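Local coordinates for protein MJ fibrillarin homologue (Methanocaldococcus jannaschii, PDB 1FBN) that probably transfers methyl groups from S-adenosyl-L-methionine to ribose 2'-hydroxyls of rRNA and tRNA, at sites chosen by a guide RNA in box C/D ribonucleoprotein particles, at residues 70-75 against 90-95. Sequence-based numbering, arbitrary orientation.
Sequences MPIKRD and SHVADI
Ile95, in the last turn of helix 87-95, packs against Ile72 of the loop that leads into strand 77-81. The two side chains cross at about a right angle and meet through their CG2 methyls, Ile72 CG2 lying 3.9 Å from Ile95 CG2. Ile95 CG2, anti to the backbone N, is the branch that meets Ile72 and also comes within 3.7 Å of Ile72 O, while the other branch carries CD1 to Met70, present as selenomethionine. There the side chains approach tip to tip: the long, unbranched Met70 chain, bent at chi2 (54°), brings its terminal CE 4.1 Å from Ile95 CD1. Branched isoleucine thus offers separate methyls to separate neighbours. The other branch of Ile72 ends at Val92, with Ile72 CD1 4.2 Å from Val92 CG1. Compact, branched Val92 also touches Ile78 of strand 77-81, as does Ile72, which reaches Met175 of strand 172-179, so the cluster continues into the central sheet. No hydrogen bond joins the segments, but Arg74 CA makes a nearly straight CA-H...O contact to Ile95 O (3.3 Å, 163° at the hydrogen). The apolar CB and CG of Arg74 pass the same oxygen, while its guanidinium forms a salt bridge with Asp97. The loop entering strand 77-81 is thus packed against the helix following that strand, within the Rossmann-like methyltransferase fold, near Thr88, a predicted S-adenosyl-L-methionine-binding residue on the same helix.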
loop_
_atom_site.group_PDB
_atom_site.type_symbol
_atom_site.label_atom_id
_atom_site.label_comp_id
_atom_site.label_asym_id
_atom_site.label_seq_id
_atom_site.Cartn_x
_atom_site.Cartn_y
_atom_site.Cartn_z
HETATM N N MSE A 70 10.681 2.314 -1.491
HETATM C CA MSE A 70 9.381 2.820 -1.052
HETATM C C MSE A 70 9.176 4.156 -1.760
HETATM O O MSE A 70 9.674 5.193 -1.317
HETATM C CB MSE A 70 9.341 2.986 0.471
HETATM C CG MSE A 70 8.066 3.643 0.995
HETATM SE SE MSE A 70 6.559 2.834 0.441
HETATM C CE MSE A 70 5.438 3.392 1.709
ATOM N N PRO A 71 8.466 4.133 -2.901
ATOM C CA PRO A 71 8.166 5.302 -3.734
ATOM C C PRO A 71 7.131 6.308 -3.217
ATOM O O PRO A 71 7.069 7.432 -3.711
ATOM C CB PRO A 71 7.732 4.665 -5.049
ATOM C CG PRO A 71 7.027 3.432 -4.595
ATOM C CD PRO A 71 7.948 2.900 -3.526
ATOM N N ILE A 72 6.319 5.915 -2.242
ATOM C CA ILE A 72 5.309 6.816 -1.698
ATOM C C ILE A 72 5.974 7.899 -0.854
ATOM O O ILE A 72 6.569 7.612 0.181
ATOM C CB ILE A 72 4.257 6.049 -0.858
ATOM C CG1 ILE A 72 3.515 5.048 -1.752
ATOM C CG2 ILE A 72 3.274 7.029 -0.203
ATOM C CD1 ILE A 72 2.536 4.153 -1.019
ATOM N N LYS A 73 5.875 9.140 -1.323
ATOM C CA LYS A 73 6.460 10.294 -0.642
ATOM C C LYS A 73 5.362 11.202 -0.072
ATOM O O LYS A 73 4.172 10.916 -0.222
ATOM C CB LYS A 73 7.326 11.088 -1.626
ATOM C CG LYS A 73 8.378 10.272 -2.365
ATOM C CD LYS A 73 9.492 9.802 -1.448
ATOM C CE LYS A 73 10.613 9.138 -2.238
ATOM N NZ LYS A 73 11.792 8.828 -1.382
ATOM N N ARG A 74 5.766 12.310 0.551
ATOM C CA ARG A 74 4.825 13.258 1.151
ATOM C C ARG A 74 3.865 13.894 0.160
ATOM O O ARG A 74 2.690 14.085 0.470
ATOM C CB ARG A 74 5.560 14.374 1.900
ATOM C CG ARG A 74 6.231 13.941 3.185
ATOM C CD ARG A 74 7.046 15.076 3.783
ATOM N NE ARG A 74 6.419 15.674 4.961
ATOM C CZ ARG A 74 5.797 16.848 4.967
ATOM N NH1 ARG A 74 5.708 17.561 3.853
ATOM N NH2 ARG A 74 5.277 17.322 6.092
ATOM N N ASP A 75 4.366 14.230 -1.024
ATOM C CA ASP A 75 3.544 14.872 -2.048
ATOM C C ASP A 75 3.060 13.928 -3.153
ATOM O O ASP A 75 2.603 14.377 -4.205
ATOM C CB ASP A 75 4.315 16.047 -2.662
ATOM C CG ASP A 75 5.578 15.608 -3.391
ATOM O OD1 ASP A 75 6.075 14.484 -3.141
ATOM O OD2 ASP A 75 6.075 16.392 -4.225
ATOM N N SER A 90 -5.104 4.466 5.808
ATOM C CA SER A 90 -4.892 5.499 6.820
ATOM C C SER A 90 -3.410 5.852 6.978
ATOM O O SER A 90 -3.055 7.027 7.099
ATOM C CB SER A 90 -5.502 5.091 8.164
ATOM O OG SER A 90 -4.866 3.953 8.712
ATOM N N HIS A 91 -2.549 4.837 6.944
ATOM C CA HIS A 91 -1.110 5.050 7.077
ATOM C C HIS A 91 -0.510 5.685 5.833
ATOM O O HIS A 91 0.405 6.501 5.930
ATOM C CB HIS A 91 -0.392 3.740 7.413
ATOM C CG HIS A 91 -0.534 3.325 8.845
ATOM N ND1 HIS A 91 -1.411 2.343 9.255
ATOM C CD2 HIS A 91 0.094 3.756 9.963
ATOM C CE1 HIS A 91 -1.313 2.187 10.564
ATOM N NE2 HIS A 91 -0.406 3.032 11.017
ATOM N N VAL A 92 -1.017 5.303 4.663
ATOM C CA VAL A 92 -0.531 5.869 3.406
ATOM C C VAL A 92 -0.879 7.360 3.373
ATOM O O VAL A 92 -0.092 8.172 2.886
ATOM C CB VAL A 92 -1.141 5.147 2.177
ATOM C CG1 VAL A 92 -0.799 5.894 0.895
ATOM C CG2 VAL A 92 -0.618 3.713 2.094
ATOM N N ALA A 93 -2.041 7.710 3.930
ATOM C CA ALA A 93 -2.503 9.098 3.994
ATOM C C ALA A 93 -1.614 9.916 4.933
ATOM O O ALA A 93 -1.402 11.111 4.719
ATOM C CB ALA A 93 -3.947 9.147 4.456
ATOM N N ASP A 94 -1.114 9.269 5.982
ATOM C CA ASP A 94 -0.217 9.920 6.933
ATOM C C ASP A 94 1.089 10.267 6.230
ATOM O O ASP A 94 1.619 11.361 6.398
ATOM C CB ASP A 94 0.100 8.991 8.107
ATOM C CG ASP A 94 -1.029 8.896 9.110
ATOM O OD1 ASP A 94 -1.989 9.692 9.037
ATOM O OD2 ASP A 94 -0.946 8.020 9.993
ATOM N N ILE A 95 1.608 9.313 5.456
ATOM C CA ILE A 95 2.857 9.486 4.716
ATOM C C ILE A 95 2.719 10.600 3.681
ATOM O O ILE A 95 3.480 11.565 3.690
ATOM C CB ILE A 95 3.267 8.173 3.997
ATOM C CG1 ILE A 95 3.426 7.047 5.020
ATOM C CG2 ILE A 95 4.567 8.371 3.220
ATOM C CD1 ILE A 95 3.410 5.664 4.411
#